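Local coordinates for protein beta-agarase AgaA (Microbulbifer thermotolerans, PDB 3WZ1) that cleaves the beta-1,4-galactosidic linkages of agarose as an endo-acting enzyme, releasing mainly neoagarotetraose, this chain being its GH16 catalytic domain, at residues V10-G15 / H198-V203. Numbering follows the deposited sequence.
Sequences VPANPG and HLEYYV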
ATOM      1  N   VAL A  10      -9.169  -5.002 -15.605  1.00 11.78           N
ATOM      2  CA  VAL A  10      -7.754  -5.103 -15.254  1.00 11.52           C
ATOM      3  C   VAL A  10      -6.936  -4.584 -16.448  1.00 11.84           C
ATOM      4  O   VAL A  10      -7.081  -5.087 -17.554  1.00 12.59           O
ATOM      5  CB  VAL A  10      -7.384  -6.567 -14.925  1.00 11.74           C
ATOM      6  CG1 VAL A  10      -5.893  -6.716 -14.691  1.00 12.15           C
ATOM      7  CG2 VAL A  10      -8.151  -7.064 -13.708  1.00 11.91           C
ATOM      8  N   PRO A  11      -6.088  -3.560 -16.243  1.00 11.87           N
ATOM      9  CA  PRO A  11      -5.424  -2.903 -17.376  1.00 12.15           C
ATOM     10  C   PRO A  11      -4.172  -3.616 -17.901  1.00 12.16           C
ATOM     11  O   PRO A  11      -3.708  -3.322 -18.997  1.00 13.16           O
ATOM     12  CB  PRO A  11      -5.080  -1.531 -16.816  1.00 12.24           C
ATOM     13  CG  PRO A  11      -4.877  -1.774 -15.344  1.00 12.30           C
ATOM     14  CD  PRO A  11      -5.856  -2.842 -14.973  1.00 12.13           C
ATOM     15  N   ALA A  12      -3.633  -4.543 -17.126  1.00 11.51           N
ATOM     16  CA  ALA A  12      -2.463  -5.296 -17.540  1.00 11.33           C
ATOM     17  C   ALA A  12      -2.854  -6.431 -18.501  1.00 11.47           C
ATOM     18  O   ALA A  12      -4.019  -6.832 -18.561  1.00 10.91           O
ATOM     19  CB  ALA A  12      -1.741  -5.844 -16.305  1.00 11.38           C
ATOM     20  N   ASN A  13      -1.853  -6.924 -19.226  1.00 11.64           N
ATOM     21  CA  ASN A  13      -2.014  -7.998 -20.219  1.00 12.75           C
ATOM     22  C   ASN A  13      -1.566  -9.318 -19.591  1.00 12.27           C
ATOM     23  O   ASN A  13      -0.402  -9.447 -19.168  1.00 12.14           O
ATOM     24  CB  ASN A  13      -1.126  -7.657 -21.408  1.00 13.93           C
ATOM     25  CG  ASN A  13      -1.195  -8.673 -22.536  1.00 16.06           C
ATOM     26  OD1 ASN A  13      -1.751  -9.763 -22.418  1.00 15.48           O
ATOM     27  ND2 ASN A  13      -0.591  -8.303 -23.663  1.00 18.85           N
ATOM     28  N   PRO A  14      -2.475 -10.312 -19.517  1.00 11.81           N
ATOM     29  CA  PRO A  14      -2.149 -11.569 -18.864  1.00 12.15           C
ATOM     30  C   PRO A  14      -1.332 -12.504 -19.758  1.00 12.21           C
ATOM     31  O   PRO A  14      -0.899 -13.557 -19.298  1.00 12.38           O
ATOM     32  CB  PRO A  14      -3.517 -12.168 -18.579  1.00 12.30           C
ATOM     33  CG  PRO A  14      -4.348 -11.687 -19.697  1.00 12.31           C
ATOM     34  CD  PRO A  14      -3.855 -10.314 -20.029  1.00 12.56           C
ATOM     35  N   GLY A  15      -1.160 -12.117 -21.027  1.00 12.10           N
ATOM     36  CA  GLY A  15      -0.497 -12.937 -22.029  1.00 12.36           C
ATOM     37  C   GLY A  15      -1.504 -13.510 -23.019  1.00 12.52           C
ATOM     38  O   GLY A  15      -2.655 -13.784 -22.679  1.00 12.46           O
ATOM     39  N   HIS A 198      10.264  -7.434 -13.317  1.00 10.20           N
ATOM     40  CA  HIS A 198       9.349  -6.627 -14.102  1.00 10.26           C
ATOM     41  C   HIS A 198       8.090  -6.261 -13.342  1.00  9.97           C
ATOM     42  O   HIS A 198       7.281  -7.125 -13.009  1.00  9.90           O
ATOM     43  CB  HIS A 198       9.000  -7.361 -15.386  1.00 10.57           C
ATOM     44  CG  HIS A 198       8.248  -6.522 -16.365  1.00 11.06           C
ATOM     45  ND1 HIS A 198       8.876  -5.795 -17.351  1.00 11.71           N
ATOM     46  CD2 HIS A 198       6.923  -6.300 -16.518  1.00 11.69           C
ATOM     47  CE1 HIS A 198       7.971  -5.154 -18.064  1.00 11.95           C
ATOM     48  NE2 HIS A 198       6.778  -5.444 -17.582  1.00 11.56           N
ATOM     49  N   LEU A 199       7.965  -4.970 -13.073  1.00  9.85           N
ATOM     50  CA  LEU A 199       6.784  -4.353 -12.458  1.00  9.90           C
ATOM     51  C   LEU A 199       6.165  -3.315 -13.377  1.00  9.98           C
ATOM     52  O   LEU A 199       6.880  -2.496 -13.985  1.00 10.42           O
ATOM     53  CB  LEU A 199       7.204  -3.629 -11.181  1.00  9.89           C
ATOM     54  CG  LEU A 199       7.921  -4.446 -10.108  1.00 10.21           C
ATOM     55  CD1 LEU A 199       8.289  -3.527  -8.972  1.00 10.51           C
ATOM     56  CD2 LEU A 199       7.070  -5.587  -9.586  1.00 10.66           C
ATOM     57  N   GLU A 200       4.832  -3.305 -13.443  1.00  9.80           N
ATOM     58  CA  GLU A 200       4.090  -2.264 -14.155  1.00  9.77           C
ATOM     59  C   GLU A 200       3.124  -1.574 -13.214  1.00  9.69           C
ATOM     60  O   GLU A 200       2.341  -2.245 -12.539  1.00  9.78           O
ATOM     61  CB  GLU A 200       3.311  -2.838 -15.337  1.00 10.13           C
ATOM     62  CG  GLU A 200       4.190  -3.480 -16.404  1.00 10.31           C
ATOM     63  CD  GLU A 200       3.432  -4.355 -17.381  1.00 10.86           C
ATOM     64  OE1 GLU A 200       2.210  -4.572 -17.249  1.00 10.78           O
ATOM     65  OE2 GLU A 200       4.108  -4.859 -18.322  1.00 12.33           O
ATOM     66  N   TYR A 201       3.161  -0.243 -13.184  1.00  9.51           N
ATOM     67  CA  TYR A 201       2.260   0.541 -12.328  1.00  9.42           C
ATOM     68  C   TYR A 201       1.127   1.169 -13.117  1.00  9.50           C
ATOM     69  O   TYR A 201       1.370   1.807 -14.160  1.00  9.92           O
ATOM     70  CB  TYR A 201       3.021   1.647 -11.605  1.00  9.27           C
ATOM     71  CG  TYR A 201       4.028   1.120 -10.591  1.00  9.26           C
ATOM     72  CD1 TYR A 201       5.269   0.659 -10.991  1.00  9.48           C
ATOM     73  CD2 TYR A 201       3.723   1.071  -9.230  1.00  9.30           C
ATOM     74  CE1 TYR A 201       6.172   0.165 -10.074  1.00  9.45           C
ATOM     75  CE2 TYR A 201       4.640   0.584  -8.301  1.00  9.27           C
ATOM     76  CZ  TYR A 201       5.862   0.129  -8.724  1.00  9.47           C
ATOM     77  OH  TYR A 201       6.801  -0.378  -7.839  1.00  9.85           O
ATOM     78  N   TYR A 202      -0.085   1.050 -12.588  1.00  9.53           N
ATOM     79  CA  TYR A 202      -1.293   1.558 -13.237  1.00  9.68           C
ATOM     80  C   TYR A 202      -2.072   2.466 -12.293  1.00  9.84           C
ATOM     81  O   TYR A 202      -2.299   2.112 -11.131  1.00  9.88           O
ATOM     82  CB  TYR A 202      -2.188   0.398 -13.656  1.00  9.91           C
ATOM     83  CG  TYR A 202      -1.563  -0.524 -14.681  1.00 10.01           C
ATOM     84  CD1 TYR A 202      -0.696  -1.536 -14.305  1.00 10.39           C
ATOM     85  CD2 TYR A 202      -1.897  -0.408 -16.016  1.00 10.14           C
ATOM     86  CE1 TYR A 202      -0.150  -2.390 -15.236  1.00 10.43           C
ATOM     87  CE2 TYR A 202      -1.367  -1.257 -16.962  1.00 10.32           C
ATOM     88  CZ  TYR A 202      -0.480  -2.251 -16.566  1.00 10.75           C
ATOM     89  OH  TYR A 202       0.055  -3.091 -17.513  1.00 11.30           O
ATOM     90  N   VAL A 203      -2.456   3.646 -12.783  1.00  9.45           N
ATOM     91  CA  VAL A 203      -3.235   4.596 -11.999  1.00  9.77           C
ATOM     92  C   VAL A 203      -4.544   4.844 -12.747  1.00  9.66           C
ATOM     93  O   VAL A 203      -4.518   5.234 -13.922  1.00  9.86           O
ATOM     94  CB  VAL A 203      -2.469   5.909 -11.768  1.00  9.85           C
ATOM     95  CG1 VAL A 203      -3.351   6.935 -11.067  1.00 10.21           C
ATOM     96  CG2 VAL A 203      -1.197   5.663 -10.956  1.00  9.82           C
TER
HETATM   97  O   HOH W   1       0.845  -5.933 -19.232  1.00 14.27           O
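In the beta-jelly roll of this GH16 catalytic domain, the N-terminal loop 10-15 runs alongside strand 198-203 in roughly the opposite direction, and Pro-11 and Ala-12 rest on the ring of Tyr-202. The Pro-11 ring lies obliquely to the tyrosine, with CG 3.3 Å from Tyr-202 CD2 and CB next to CD2 and CE2 of the same ring. Further out, the backbone of Ala-12 passes the phenol end: its CA is 3.3 Å from Tyr-202 OH, and its CB sits 3.8 Å from CZ of that ring. With CG anti to the carbonyl carbon (chi1 -63°), Tyr-202, whose CB points toward the loop, lays its ring against Pro-11.

Beside this contact, polar strand residues bond to one another. Tyr-202 OH donates to Glu-200 OE1 over 2.6 Å, arriving from above the carboxylate plane. The other oxygen, Glu-200 OE2, takes a 2.8 Å bond from His-198 NE2, which meets it in the plane of the imidazole ring; His-198, Glu-200 and Tyr-202 form a chain along one face of the strand. A water carries the link across, accepting from Asn-13 N and donating to Glu-200 OE1 (2.8 Å from the water oxygen). A leucine in place of Tyr-202 would probably leave Glu-200 OE1 without its hydroxyl donor and open a gap beneath Pro-11 and Ala-12.

Beyond Asn-13, whose OD1 accepts from Gly-15 N in an Asx turn, the loop runs into strand 18-22. Ala-12 O is held by Trp-20 NE1, Tyr-103 of strand 102-109 touches Pro-11 and Ala-12, and strand 198-203 itself is paired antiparallel between 187-195 and 206-212.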